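3-hydroxy-3-methylglutaryl-CoA lyase (Acinetobacter baumannii, PDB 6NDS) is a lyase of the HMGL-like family with a TIM-barrel fold, modelled here with a zinc ion and coenzyme A bound. Local coordinates at residues 201-204 with 205-209; 228-232 with 233-237; 194-197 with 198-202; 274-278 with 279-283; 150-154 with 155-159. All blocks are in the same frame, centred on the assembly; numbering follows the deposited sequence.

Contact 1. Residues 201-204 with 205-209; sequences SHVL and SLISP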
loop_
_atom_site.group_PDB
_atom_site.type_symbol
_atom_site.label_atom_id
_atom_site.label_comp_id
_atom_site.label_asym_id
_atom_site.label_seq_id
_atom_site.Cartn_x
_atom_site.Cartn_y
_atom_site.Cartn_z
ATOM N N SER A 201 -9.141 16.819 -10.152
ATOM C CA SER A 201 -9.086 18.254 -10.425
ATOM C C SER A 201 -10.232 18.675 -11.324
ATOM O O SER A 201 -10.865 19.712 -11.091
ATOM C CB SER A 201 -7.749 18.639 -11.062
ATOM O OG SER A 201 -6.679 18.386 -10.167
ATOM N N HIS A 202 -10.528 17.880 -12.351
ATOM C CA HIS A 202 -11.577 18.284 -13.279
ATOM C C HIS A 202 -12.950 18.192 -12.627
ATOM O O HIS A 202 -13.777 19.099 -12.782
ATOM C CB HIS A 202 -11.522 17.439 -14.549
ATOM C CG HIS A 202 -12.556 17.820 -15.564
ATOM N ND1 HIS A 202 -12.397 18.881 -16.429
ATOM C CD2 HIS A 202 -13.777 17.300 -15.831
ATOM C CE1 HIS A 202 -13.465 18.984 -17.199
ATOM N NE2 HIS A 202 -14.317 18.036 -16.858
ATOM N N VAL A 203 -13.211 17.116 -11.881
ATOM C CA VAL A 203 -14.525 16.985 -11.267
ATOM C C VAL A 203 -14.731 18.067 -10.212
ATOM O O VAL A 203 -15.845 18.578 -10.054
ATOM C CB VAL A 203 -14.723 15.564 -10.701
ATOM C CG1 VAL A 203 -16.028 15.469 -9.954
ATOM C CG2 VAL A 203 -14.725 14.557 -11.837
ATOM N N LEU A 204 -13.669 18.472 -9.508
ATOM C CA LEU A 204 -13.785 19.581 -8.558
ATOM C C LEU A 204 -13.990 20.941 -9.226
ATOM O O LEU A 204 -14.149 21.938 -8.512
ATOM C CB LEU A 204 -12.557 19.628 -7.644
ATOM C CG LEU A 204 -12.527 18.469 -6.639
ATOM C CD1 LEU A 204 -11.240 18.480 -5.813
ATOM C CD2 LEU A 204 -13.759 18.479 -5.726
ATOM N N SER A 205 -13.979 21.027 -10.556
ATOM C CA SER A 205 -14.472 22.225 -11.224
ATOM C C SER A 205 -15.978 22.180 -11.444
ATOM O O SER A 205 -16.564 23.188 -11.856
ATOM C CB SER A 205 -13.764 22.419 -12.568
ATOM O OG SER A 205 -14.295 21.545 -13.548
ATOM N N LEU A 206 -16.606 21.030 -11.196
ATOM C CA LEU A 206 -18.049 20.836 -11.293
ATOM C C LEU A 206 -18.734 20.801 -9.936
ATOM O O LEU A 206 -19.839 21.334 -9.793
ATOM C CB LEU A 206 -18.363 19.529 -12.030
ATOM C CG LEU A 206 -17.812 19.357 -13.445
ATOM C CD1 LEU A 206 -18.006 17.921 -13.916
ATOM C CD2 LEU A 206 -18.486 20.331 -14.396
ATOM N N ILE A 207 -18.119 20.158 -8.942
ATOM C CA ILE A 207 -18.682 20.038 -7.606
ATOM C C ILE A 207 -17.602 20.393 -6.589
ATOM O O ILE A 207 -16.430 20.567 -6.926
ATOM C CB ILE A 207 -19.253 18.632 -7.326
ATOM C CG1 ILE A 207 -18.150 17.573 -7.413
ATOM C CG2 ILE A 207 -20.402 18.308 -8.300
ATOM C CD1 ILE A 207 -18.640 16.161 -7.104
ATOM N N SER A 208 -18.018 20.496 -5.331
ATOM C CA SER A 208 -17.157 20.975 -4.264
ATOM C C SER A 208 -16.556 19.814 -3.483
ATOM O O SER A 208 -17.021 18.671 -3.576
ATOM C CB SER A 208 -17.948 21.880 -3.314
ATOM O OG SER A 208 -18.669 21.097 -2.384
ATOM N N PRO A 209 -15.502 20.071 -2.701
ATOM C CA PRO A 209 -14.947 19.005 -1.853
ATOM C C PRO A 209 -15.932 18.475 -0.827
ATOM O O PRO A 209 -15.742 17.362 -0.326
ATOM C CB PRO A 209 -13.749 19.682 -1.175
ATOM C CG PRO A 209 -13.370 20.792 -2.109
ATOM C CD PRO A 209 -14.667 21.287 -2.679
#
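Ser205 turns its hydroxyl back onto the helix that has just ended and donates it to the carbonyl of His202, OG to O 2.6 Å, in the carbonyl plane. The backbone Ser205 N reaches the same His202 O at 3.0 Å, so one short residue grips this oxygen twice. A chi1 of 78° sets the hydroxyl of Ser205 between its own N and carbonyl carbon, where it can reach back and also lies over one face of the His202 ring. The next carbonyl is shared as well: Val203 O accepts from Leu206 N at 2.8 Å and from Ile207 N at 3.0 Å. The branched side chains of Val203 and Ile207 run side by side, their CG1 atoms 3.9 Å apart. Leu204 reaches along the turn with CD2, 4.2 Å from Pro209 CD.

Further out, Leu212 of strand 212-216 receives Val203, Leu204 and Ile207, while Phe168 of helix 164-176 meets both Val203 and the His202 ring. Val203, Leu204 and Ile207 thus face the barrel strands, while exposed Ser205 ties off His202 O. This is the C-terminal end of a barrel helix, bending into the loop before the next strand of a beta-alpha-beta unit.

Contact 2. Residues 228-232 with 233-237; sequences LAAYE and VGARR. With ACT (acetate ion), chain D.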
loop_
_atom_site.group_PDB
_atom_site.type_symbol
_atom_site.label_atom_id
_atom_site.label_comp_id
_atom_site.label_asym_id
_atom_site.label_seq_id
_atom_site.Cartn_x
_atom_site.Cartn_y
_atom_site.Cartn_z
ATOM N N LEU A 228 -3.822 9.980 -1.103
ATOM C CA LEU A 228 -3.010 11.165 -0.838
ATOM C C LEU A 228 -2.922 12.056 -2.072
ATOM O O LEU A 228 -2.953 13.289 -1.960
ATOM C CB LEU A 228 -1.617 10.742 -0.346
ATOM C CG LEU A 228 -0.794 11.820 0.367
ATOM C CD1 LEU A 228 -1.569 12.401 1.537
ATOM C CD2 LEU A 228 0.542 11.241 0.839
ATOM N N ALA A 229 -2.832 11.457 -3.265
ATOM C CA ALA A 229 -2.814 12.257 -4.489
ATOM C C ALA A 229 -4.112 13.040 -4.660
ATOM O O ALA A 229 -4.087 14.218 -5.041
ATOM C CB ALA A 229 -2.570 11.376 -5.715
ATOM N N ALA A 230 -5.256 12.399 -4.397
ATOM C CA ALA A 230 -6.539 13.102 -4.469
ATOM C C ALA A 230 -6.623 14.209 -3.420
ATOM O O ALA A 230 -7.106 15.312 -3.701
ATOM C CB ALA A 230 -7.699 12.114 -4.287
ATOM N N TYR A 231 -6.160 13.926 -2.198
ATOM C CA TYR A 231 -6.152 14.946 -1.147
ATOM C C TYR A 231 -5.318 16.156 -1.552
ATOM O O TYR A 231 -5.700 17.307 -1.283
ATOM C CB TYR A 231 -5.612 14.338 0.152
ATOM C CG TYR A 231 -5.671 15.281 1.344
ATOM C CD1 TYR A 231 -6.775 15.310 2.179
ATOM C CD2 TYR A 231 -4.616 16.138 1.621
ATOM C CE1 TYR A 231 -6.824 16.168 3.271
ATOM C CE2 TYR A 231 -4.661 17.001 2.698
ATOM C CZ TYR A 231 -5.762 17.012 3.518
ATOM O OH TYR A 231 -5.791 17.883 4.591
ATOM N N GLU A 232 -4.176 15.918 -2.205
ATOM C CA GLU A 232 -3.285 17.005 -2.598
ATOM C C GLU A 232 -3.930 17.969 -3.595
ATOM O O GLU A 232 -3.517 19.134 -3.656
ATOM C CB GLU A 232 -1.973 16.425 -3.158
ATOM C CG GLU A 232 -1.102 15.757 -2.068
ATOM C CD GLU A 232 0.110 14.996 -2.605
ATOM O OE1 GLU A 232 0.210 14.785 -3.834
ATOM O OE2 GLU A 232 0.969 14.600 -1.780
ATOM N N VAL A 233 -4.938 17.538 -4.357
ATOM C CA VAL A 233 -5.636 18.429 -5.280
ATOM C C VAL A 233 -7.020 18.828 -4.764
ATOM O O VAL A 233 -7.812 19.397 -5.519
ATOM C CB VAL A 233 -5.720 17.835 -6.700
ATOM C CG1 VAL A 233 -4.321 17.695 -7.304
ATOM C CG2 VAL A 233 -6.448 16.494 -6.709
ATOM N N GLY A 234 -7.320 18.564 -3.490
ATOM C CA GLY A 234 -8.479 19.138 -2.829
ATOM C C GLY A 234 -9.573 18.179 -2.399
ATOM O O GLY A 234 -10.519 18.616 -1.738
ATOM N N ALA A 235 -9.488 16.891 -2.730
ATOM C CA ALA A 235 -10.535 15.966 -2.325
ATOM C C ALA A 235 -10.433 15.669 -0.833
ATOM O O ALA A 235 -9.338 15.647 -0.257
ATOM C CB ALA A 235 -10.438 14.664 -3.115
ATOM N N ARG A 236 -11.590 15.454 -0.202
ATOM C CA ARG A 236 -11.629 15.279 1.248
ATOM C C ARG A 236 -12.457 14.101 1.742
ATOM O O ARG A 236 -12.229 13.658 2.874
ATOM C CB ARG A 236 -12.151 16.562 1.924
ATOM C CG ARG A 236 -11.251 17.781 1.705
ATOM C CD ARG A 236 -9.938 17.607 2.466
ATOM N NE ARG A 236 -9.056 18.773 2.399
ATOM C CZ ARG A 236 -8.085 18.936 1.496
ATOM N NH1 ARG A 236 -7.891 18.018 0.552
ATOM N NH2 ARG A 236 -7.305 20.016 1.530
ATOM N N ARG A 237 -13.387 13.558 0.955
ATOM C CA ARG A 237 -14.247 12.464 1.410
ATOM C C ARG A 237 -13.792 11.154 0.780
ATOM O O ARG A 237 -13.677 11.069 -0.447
ATOM C CB ARG A 237 -15.709 12.735 1.044
ATOM C CG ARG A 237 -16.312 14.003 1.708
ATOM C CD ARG A 237 -17.724 14.358 1.205
ATOM N NE ARG A 237 -18.635 13.227 1.339
ATOM C CZ ARG A 237 -19.869 13.176 0.864
ATOM N NH1 ARG A 237 -20.407 14.222 0.245
ATOM N NH2 ARG A 237 -20.583 12.067 1.025
HETATM C C ACT D . -2.507 18.900 6.704
HETATM O O ACT D . -3.337 19.095 5.771
HETATM O OXT ACT D . -1.357 18.371 6.646
HETATM C CH3 ACT D . -2.947 19.371 8.124
HETATM O O HOH W 1 -5.204 20.009 -0.589
#
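The guanidinium of Arg236 lies nearly flat on the Tyr231 ring, centres 3.8 Å apart and planes 18° from parallel, in a stacked cation-pi pair. NH1 sits over the ring toward its rim, NE stands near CE1, and CD passes just outside the ring. The arginine chain bends at chi2 (-69°), folding its end back over the tyrosine. In its own plane NH1 donates to Tyr231 O at 2.9 Å, on a lone pair of that carbonyl, and also to Ala235 O at 2.9 Å. A water joins Tyr231 O to Arg236 NH2.

Gly234, with its positive phi, is the C-prime residue of a Schellman motif: Ala235 N bonds to Ala230 O and Gly234 N to Tyr231 O. Outside, Ser13 O takes Arg236 NE; Tyr231 OH lies within reach of both Asp14 O and an acetate oxygen, probably from the crystallisation liquor. The bonds at its edge fix the rotation of the guanidinium, and its positive charge probably offsets the negative end of the helix dipole.

Contact 3. Residues 194-197 with 198-202; sequences VQVK and RIVSH. With ACT (acetate ion), chain E.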
loop_
_atom_site.group_PDB
_atom_site.type_symbol
_atom_site.label_atom_id
_atom_site.label_comp_id
_atom_site.label_asym_id
_atom_site.label_seq_id
_atom_site.Cartn_x
_atom_site.Cartn_y
_atom_site.Cartn_z
ATOM N N VAL A 194 -1.244 10.003 -10.918
ATOM C CA VAL A 194 -1.302 11.088 -11.896
ATOM C C VAL A 194 -2.693 11.163 -12.509
ATOM O O VAL A 194 -3.281 12.246 -12.639
ATOM C CB VAL A 194 -0.218 10.911 -12.970
ATOM C CG1 VAL A 194 -0.440 11.902 -14.109
ATOM C CG2 VAL A 194 1.144 11.125 -12.347
ATOM N N GLN A 195 -3.236 10.005 -12.885
ATOM C CA GLN A 195 -4.598 9.934 -13.403
ATOM C C GLN A 195 -5.601 10.449 -12.381
ATOM O O GLN A 195 -6.533 11.189 -12.726
ATOM C CB GLN A 195 -4.911 8.489 -13.780
ATOM C CG GLN A 195 -6.355 8.186 -14.132
ATOM C CD GLN A 195 -6.621 6.689 -14.042
ATOM O OE1 GLN A 195 -6.047 6.011 -13.196
ATOM N NE2 GLN A 195 -7.478 6.172 -14.917
ATOM N N VAL A 196 -5.418 10.074 -11.114
ATOM C CA VAL A 196 -6.314 10.544 -10.062
ATOM C C VAL A 196 -6.283 12.063 -9.966
ATOM O O VAL A 196 -7.329 12.713 -9.868
ATOM C CB VAL A 196 -5.949 9.885 -8.723
ATOM C CG1 VAL A 196 -6.624 10.618 -7.561
ATOM C CG2 VAL A 196 -6.362 8.406 -8.747
ATOM N N LYS A 197 -5.087 12.662 -9.989
ATOM C CA LYS A 197 -5.036 14.122 -9.880
ATOM C C LYS A 197 -5.770 14.788 -11.041
ATOM O O LYS A 197 -6.498 15.770 -10.844
ATOM C CB LYS A 197 -3.585 14.600 -9.790
ATOM C CG LYS A 197 -2.965 14.313 -8.414
ATOM C CD LYS A 197 -1.594 14.955 -8.266
ATOM C CE LYS A 197 -1.009 14.698 -6.875
ATOM N NZ LYS A 197 0.229 15.522 -6.656
ATOM N N ARG A 198 -5.620 14.247 -12.256
ATOM C CA ARG A 198 -6.266 14.838 -13.423
ATOM C C ARG A 198 -7.785 14.746 -13.320
ATOM O O ARG A 198 -8.495 15.737 -13.541
ATOM C CB ARG A 198 -5.764 14.155 -14.694
ATOM C CG ARG A 198 -6.496 14.570 -15.953
ATOM C CD ARG A 198 -5.842 13.976 -17.198
ATOM N NE ARG A 198 -5.928 12.514 -17.245
ATOM C CZ ARG A 198 -4.909 11.689 -16.999
ATOM N NH1 ARG A 198 -3.712 12.171 -16.679
ATOM N NH2 ARG A 198 -5.084 10.379 -17.084
ATOM N N ILE A 199 -8.302 13.564 -12.979
ATOM C CA ILE A 199 -9.749 13.376 -12.934
ATOM C C ILE A 199 -10.354 14.155 -11.772
ATOM O O ILE A 199 -11.384 14.826 -11.931
ATOM C CB ILE A 199 -10.102 11.877 -12.861
ATOM C CG1 ILE A 199 -9.803 11.190 -14.205
ATOM C CG2 ILE A 199 -11.575 11.703 -12.485
ATOM C CD1 ILE A 199 -10.016 9.659 -14.206
ATOM N N VAL A 200 -9.730 14.089 -10.593
ATOM C CA VAL A 200 -10.291 14.773 -9.432
ATOM C C VAL A 200 -10.250 16.287 -9.623
ATOM O O VAL A 200 -11.207 16.991 -9.272
ATOM C CB VAL A 200 -9.565 14.347 -8.146
ATOM C CG1 VAL A 200 -9.963 15.256 -6.991
ATOM C CG2 VAL A 200 -9.887 12.883 -7.810
ATOM N N SER A 201 -9.141 16.819 -10.152
ATOM C CA SER A 201 -9.086 18.254 -10.425
ATOM C C SER A 201 -10.232 18.675 -11.324
ATOM O O SER A 201 -10.865 19.712 -11.091
ATOM C CB SER A 201 -7.749 18.639 -11.062
ATOM O OG SER A 201 -6.679 18.386 -10.167
ATOM N N HIS A 202 -10.528 17.880 -12.351
ATOM C CA HIS A 202 -11.577 18.284 -13.279
ATOM C C HIS A 202 -12.950 18.192 -12.627
ATOM O O HIS A 202 -13.777 19.099 -12.782
ATOM C CB HIS A 202 -11.522 17.439 -14.549
ATOM C CG HIS A 202 -12.556 17.820 -15.564
ATOM N ND1 HIS A 202 -12.397 18.881 -16.429
ATOM C CD2 HIS A 202 -13.777 17.300 -15.831
ATOM C CE1 HIS A 202 -13.465 18.984 -17.199
ATOM N NE2 HIS A 202 -14.317 18.036 -16.858
HETATM C C ACT E . -1.572 9.011 -16.661
HETATM O O ACT E . -2.555 8.229 -16.521
HETATM O OXT ACT E . -1.512 10.110 -17.284
HETATM C CH3 ACT E . -0.241 8.577 -15.977
#
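Lys197 O is gripped twice by Ser201, from opposite faces of the carbonyl plane: the hydroxyl OG comes to 2.7 Å and the backbone N to 2.9 Å. With chi1 at -63°, OG stands beside its own backbone N and folds onto the preceding turn, a habit of serine that lets it satisfy its hydroxyl within the helix even at an exposed position. The helix bonds are otherwise regular, for example Val200 N to Val196 O.

On another side of the helix Arg198 doubles back. Its chain bends at chi3 (65°), which brings one face of the guanidinium over Gln195 CA, with NH2 3.8 Å from Gln195 CB. An acetate, probably from the crystallisation liquor, lies at the guanidinium edge: NH1 of Arg198 bonds its OXT at 3.1 Å, and the bond from NH2 to its O is weak. Glu164 forms a salt bridge with the same NH2, which gives the arginine a partner within the protein.

The buried side carries Val196, Ile199 and Val200. Val196 and Val200 lie side by side, CG1 to CG2 4.0 Å, and both reach strand 212-216, Val196 on Phe216 and Val200 on Leu212 and Leu214. At the margin Ile199 CD1 rests against Gln195 CG at 3.9 Å. Such an amphipathic helix, linking the parallel strands 182-186 and 212-216, is the connecting arm of a beta-alpha-beta crossover in the TIM barrel.

Contact 4. Residues 274-278 with 279-283; sequences TTIDL and DALIQ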
loop_
_atom_site.group_PDB
_atom_site.type_symbol
_atom_site.label_atom_id
_atom_site.label_comp_id
_atom_site.label_asym_id
_atom_site.label_seq_id
_atom_site.Cartn_x
_atom_site.Cartn_y
_atom_site.Cartn_z
ATOM N N THR A 274 -8.722 13.696 11.224
ATOM C CA THR A 274 -9.928 12.883 11.038
ATOM C C THR A 274 -10.728 12.949 12.330
ATOM O O THR A 274 -10.249 13.460 13.348
ATOM C CB THR A 274 -9.639 11.397 10.712
ATOM O OG1 THR A 274 -9.338 10.689 11.934
ATOM C CG2 THR A 274 -8.504 11.226 9.679
ATOM N N THR A 275 -11.960 12.427 12.317
ATOM C CA THR A 275 -12.711 12.310 13.565
ATOM C C THR A 275 -12.804 10.864 14.040
ATOM O O THR A 275 -13.689 10.536 14.832
ATOM C CB THR A 275 -14.120 12.899 13.447
ATOM O OG1 THR A 275 -14.870 12.168 12.469
ATOM C CG2 THR A 275 -14.073 14.372 13.046
ATOM N N ILE A 276 -11.884 10.004 13.605
ATOM C CA ILE A 276 -11.948 8.570 13.877
ATOM C C ILE A 276 -11.027 8.238 15.047
ATOM O O ILE A 276 -9.898 8.733 15.114
ATOM C CB ILE A 276 -11.572 7.743 12.633
ATOM C CG1 ILE A 276 -12.306 8.234 11.376
ATOM C CG2 ILE A 276 -11.844 6.249 12.877
ATOM C CD1 ILE A 276 -13.828 8.304 11.519
ATOM N N ASP A 277 -11.504 7.392 15.963
ATOM C CA ASP A 277 -10.694 6.912 17.096
ATOM C C ASP A 277 -9.854 5.715 16.627
ATOM O O ASP A 277 -10.331 4.579 16.575
ATOM C CB ASP A 277 -11.615 6.566 18.264
ATOM C CG ASP A 277 -10.881 6.025 19.497
ATOM O OD1 ASP A 277 -9.686 5.673 19.433
ATOM O OD2 ASP A 277 -11.548 5.923 20.546
ATOM N N LEU A 278 -8.579 5.964 16.312
ATOM C CA LEU A 278 -7.759 4.939 15.664
ATOM C C LEU A 278 -7.529 3.742 16.581
ATOM O O LEU A 278 -7.629 2.585 16.147
ATOM C CB LEU A 278 -6.428 5.545 15.226
ATOM C CG LEU A 278 -5.426 4.560 14.606
ATOM C CD1 LEU A 278 -6.017 3.853 13.373
ATOM C CD2 LEU A 278 -4.122 5.278 14.249
ATOM N N ASP A 279 -7.179 3.997 17.842
ATOM C CA ASP A 279 -6.942 2.892 18.772
ATOM C C ASP A 279 -8.154 1.972 18.850
ATOM O O ASP A 279 -8.021 0.743 18.799
ATOM C CB ASP A 279 -6.610 3.423 20.160
ATOM C CG ASP A 279 -5.219 3.978 20.258
ATOM O OD1 ASP A 279 -4.300 3.395 19.647
ATOM O OD2 ASP A 279 -5.043 4.990 20.968
ATOM N N ALA A 280 -9.349 2.555 18.983
ATOM C CA ALA A 280 -10.548 1.734 19.093
ATOM C C ALA A 280 -10.844 1.009 17.795
ATOM O O ALA A 280 -11.349 -0.122 17.812
ATOM C CB ALA A 280 -11.745 2.594 19.497
ATOM N N LEU A 281 -10.536 1.641 16.665
ATOM C CA LEU A 281 -10.813 1.024 15.374
ATOM C C LEU A 281 -9.904 -0.178 15.132
ATOM O O LEU A 281 -10.349 -1.209 14.612
ATOM C CB LEU A 281 -10.641 2.060 14.269
ATOM C CG LEU A 281 -11.146 1.616 12.896
ATOM C CD1 LEU A 281 -12.677 1.560 12.888
ATOM C CD2 LEU A 281 -10.597 2.572 11.838
ATOM N N ILE A 282 -8.626 -0.065 15.504
ATOM C CA ILE A 282 -7.721 -1.208 15.396
ATOM C C ILE A 282 -8.227 -2.364 16.246
ATOM O O ILE A 282 -8.210 -3.529 15.815
ATOM C CB ILE A 282 -6.289 -0.797 15.787
ATOM C CG1 ILE A 282 -5.687 0.137 14.728
ATOM C CG2 ILE A 282 -5.401 -2.045 15.996
ATOM C CD1 ILE A 282 -4.406 0.838 15.191
ATOM N N GLN A 283 -8.674 -2.070 17.471
ATOM C CA GLN A 283 -9.175 -3.135 18.333
ATOM C C GLN A 283 -10.385 -3.814 17.700
ATOM O O GLN A 283 -10.500 -5.046 17.726
ATOM C CB GLN A 283 -9.525 -2.579 19.717
ATOM C CG GLN A 283 -9.969 -3.652 20.701
ATOM C CD GLN A 283 -10.514 -3.077 21.991
ATOM O OE1 GLN A 283 -11.084 -1.985 22.006
ATOM N NE2 GLN A 283 -10.350 -3.814 23.082
#
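The N-terminus of helix 278-285 is capped by Asp277, whose OD1 accepts from Ala280 N at 3.2 Å with an N-H...O angle of 170°. The amide meets OD1 from above the carboxylate plane. With CG anti to its own N (chi1 179°), the Asp277 side chain swings forward to the first helical turn, where its OD2 also lies 3.5 Å from Ala280 CB; a small residue such as alanine probably suits this close approach. The backbone takes over at once, with Leu281 N to Asp277 O at 2.9 Å and Ile282 N to Leu278 O at 2.9 Å.

Apolar residues fasten both flanks of the cap. Ile276, just before it, touches Leu281 through CG2 and CD2, 4.0 Å apart, which is a hydrophobic staple; Val264 and Thr260 of helix 260-270 lie against Ile276 and Leu281, respectively. Leu278 and Ile282, one turn apart, meet through their CD1 atoms at 3.9 Å. Upstream, an ST turn shapes the approach, Thr274 OG1 accepting from Ile276 N at 3.1 Å.

Asp279 follows in the first turn, and its OD1 forms a salt bridge with Arg305. Asp277 supplies an acceptor to an amide that has no earlier helical carbonyl, and Asp279 adds negative charge near the same end. Asp277 OD1 and Asp279 OD2 are 4.9 Å apart; any repulsion is probably eased by the positive end of the helix dipole and by Arg305.

Contact 5. Residues 150-154 with 155-159; sequences VATTF and GCPFE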
loop_
_atom_site.group_PDB
_atom_site.type_symbol
_atom_site.label_atom_id
_atom_site.label_comp_id
_atom_site.label_asym_id
_atom_site.label_seq_id
_atom_site.Cartn_x
_atom_site.Cartn_y
_atom_site.Cartn_z
ATOM N N VAL A 150 -20.283 6.713 -9.828
ATOM C CA VAL A 150 -19.804 6.242 -11.119
ATOM C C VAL A 150 -18.741 5.193 -10.833
ATOM O O VAL A 150 -17.629 5.534 -10.401
ATOM C CB VAL A 150 -19.241 7.381 -11.978
ATOM C CG1 VAL A 150 -18.885 6.853 -13.366
ATOM C CG2 VAL A 150 -20.233 8.533 -12.060
ATOM N N ALA A 151 -19.089 3.918 -11.042
ATOM C CA ALA A 151 -18.133 2.825 -10.916
ATOM C C ALA A 151 -17.259 2.728 -12.172
ATOM O O ALA A 151 -17.531 3.353 -13.200
ATOM C CB ALA A 151 -18.857 1.501 -10.658
ATOM N N THR A 152 -16.185 1.937 -12.068
ATOM C CA THR A 152 -15.138 1.806 -13.087
ATOM C C THR A 152 -14.717 3.160 -13.658
ATOM O O THR A 152 -14.461 3.283 -14.859
ATOM C CB THR A 152 -15.554 0.835 -14.213
ATOM O OG1 THR A 152 -16.680 1.341 -14.945
ATOM C CG2 THR A 152 -15.917 -0.537 -13.641
ATOM N N THR A 153 -14.605 4.175 -12.792
ATOM C CA THR A 153 -14.211 5.508 -13.246
ATOM C C THR A 153 -12.809 5.500 -13.840
ATOM O O THR A 153 -12.525 6.223 -14.806
ATOM C CB THR A 153 -14.290 6.500 -12.075
ATOM O OG1 THR A 153 -15.663 6.848 -11.844
ATOM C CG2 THR A 153 -13.486 7.778 -12.350
ATOM N N PHE A 154 -11.920 4.677 -13.284
ATOM C CA PHE A 154 -10.502 4.725 -13.606
ATOM C C PHE A 154 -10.046 3.560 -14.482
ATOM O O PHE A 154 -8.837 3.352 -14.646
ATOM C CB PHE A 154 -9.691 4.776 -12.307
ATOM C CG PHE A 154 -10.083 5.910 -11.392
ATOM C CD1 PHE A 154 -9.487 7.158 -11.516
ATOM C CD2 PHE A 154 -11.051 5.730 -10.417
ATOM C CE1 PHE A 154 -9.856 8.210 -10.678
ATOM C CE2 PHE A 154 -11.418 6.771 -9.577
ATOM C CZ PHE A 154 -10.813 8.015 -9.708
ATOM N N GLY A 155 -10.975 2.811 -15.059
ATOM C CA GLY A 155 -10.667 1.640 -15.858
ATOM C C GLY A 155 -11.613 0.512 -15.486
ATOM O O GLY A 155 -12.231 0.509 -14.422
ATOM N N CYS A 156 -11.726 -0.457 -16.391
ATOM C CA CYS A 156 -12.664 -1.562 -16.291
ATOM C C CYS A 156 -11.940 -2.888 -16.473
ATOM O O CYS A 156 -11.088 -3.015 -17.362
ATOM C CB CYS A 156 -13.755 -1.413 -17.358
ATOM S SG CYS A 156 -14.842 -2.847 -17.534
ATOM N N PRO A 157 -12.253 -3.895 -15.648
ATOM C CA PRO A 157 -11.602 -5.205 -15.812
ATOM C C PRO A 157 -11.977 -5.915 -17.107
ATOM O O PRO A 157 -11.284 -6.866 -17.498
ATOM C CB PRO A 157 -12.088 -5.996 -14.586
ATOM C CG PRO A 157 -13.421 -5.364 -14.251
ATOM C CD PRO A 157 -13.241 -3.891 -14.552
ATOM N N PHE A 158 -13.058 -5.503 -17.776
ATOM C CA PHE A 158 -13.451 -6.080 -19.055
ATOM C C PHE A 158 -12.964 -5.257 -20.239
ATOM O O PHE A 158 -12.399 -5.804 -21.191
ATOM C CB PHE A 158 -14.978 -6.207 -19.151
ATOM C CG PHE A 158 -15.591 -7.060 -18.087
ATOM C CD1 PHE A 158 -15.386 -8.432 -18.078
ATOM C CD2 PHE A 158 -16.414 -6.497 -17.120
ATOM C CE1 PHE A 158 -15.975 -9.232 -17.110
ATOM C CE2 PHE A 158 -17.005 -7.291 -16.139
ATOM C CZ PHE A 158 -16.786 -8.659 -16.140
ATOM N N GLU A 159 -13.198 -3.944 -20.200
ATOM C CA GLU A 159 -12.953 -3.073 -21.341
ATOM C C GLU A 159 -11.569 -2.440 -21.319
ATOM O O GLU A 159 -11.074 -2.025 -22.376
ATOM C CB GLU A 159 -14.023 -1.972 -21.396
ATOM C CG GLU A 159 -15.444 -2.505 -21.635
ATOM C CD GLU A 159 -16.477 -1.407 -21.883
ATOM O OE1 GLU A 159 -16.112 -0.211 -21.830
ATOM O OE2 GLU A 159 -17.661 -1.743 -22.129
HETATM O O HOH W 2 -11.865 1.946 -12.013
#
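From Thr152 to Gly155 the chain makes a type I beta turn directly after strand 145-151, entered with a positive phi at Thr152 and left with phi 136° at Gly155, a conformation open in practice to glycine alone. The side chain of Thr152 points across the turn, its CB 3.3 Å from Gly155 O. A water bridges the turn: it accepts from Phe154 N at 3.0 Å and donates to Gly155 O at 2.8 Å, pairing two buried backbone groups.

The threonines use their hydroxyls on the strand just left behind. Thr153 OG1 donates to Val150 O at 2.8 Å from above the carbonyl plane, and its CG2 methyl sits over the centre of the Phe154 ring. Thr152 OG1 accepts from Ser114 N and donates to Ala151 O at 2.8 Å, a sharply bent bond (C=O...donor angle 95°) with the donor above the carbonyl plane. Beyond the glycine, Cys156 holds its sulfur anti to its own N (chi1 171°), where SG accepts from Phe158 N at 3.2 Å and from Glu159 N at 3.3 Å. Pro157 packs on His310, and Phe158 on Pro311, of the second subunit.

No direct hydrogen bond joins 150-154 to 155-159. Between them the water is the polar bridge, and Thr187, Ala185 and Gln195 also hold the turn from around it. The two amides that share one soft acceptor probably set the rotation of the Cys156 side chain.

Contacts 1 and 3 share Ser201 and His202 on helix 193-203, and contact 2, at the end of the next helix, packs beside both. Glu232 OE1 and Lys197 NZ form a salt bridge of 2.9 Å between contacts 2 and 3, while Leu204 CD1 lies 3.6 Å from Val233 O between contacts 1 and 2. Contact 5 joins this group through Gln195 NE2 and Phe154 O, a probable hydrogen bond of 3.1 Å. It is also near the ligands: the Thr152 side chain is about 9 Å from coenzyme A and about 10 Å from the zinc ion. Contact 4 stands apart, its nearest atoms about 8 Å from contact 2 and about 20 Å from contact 5.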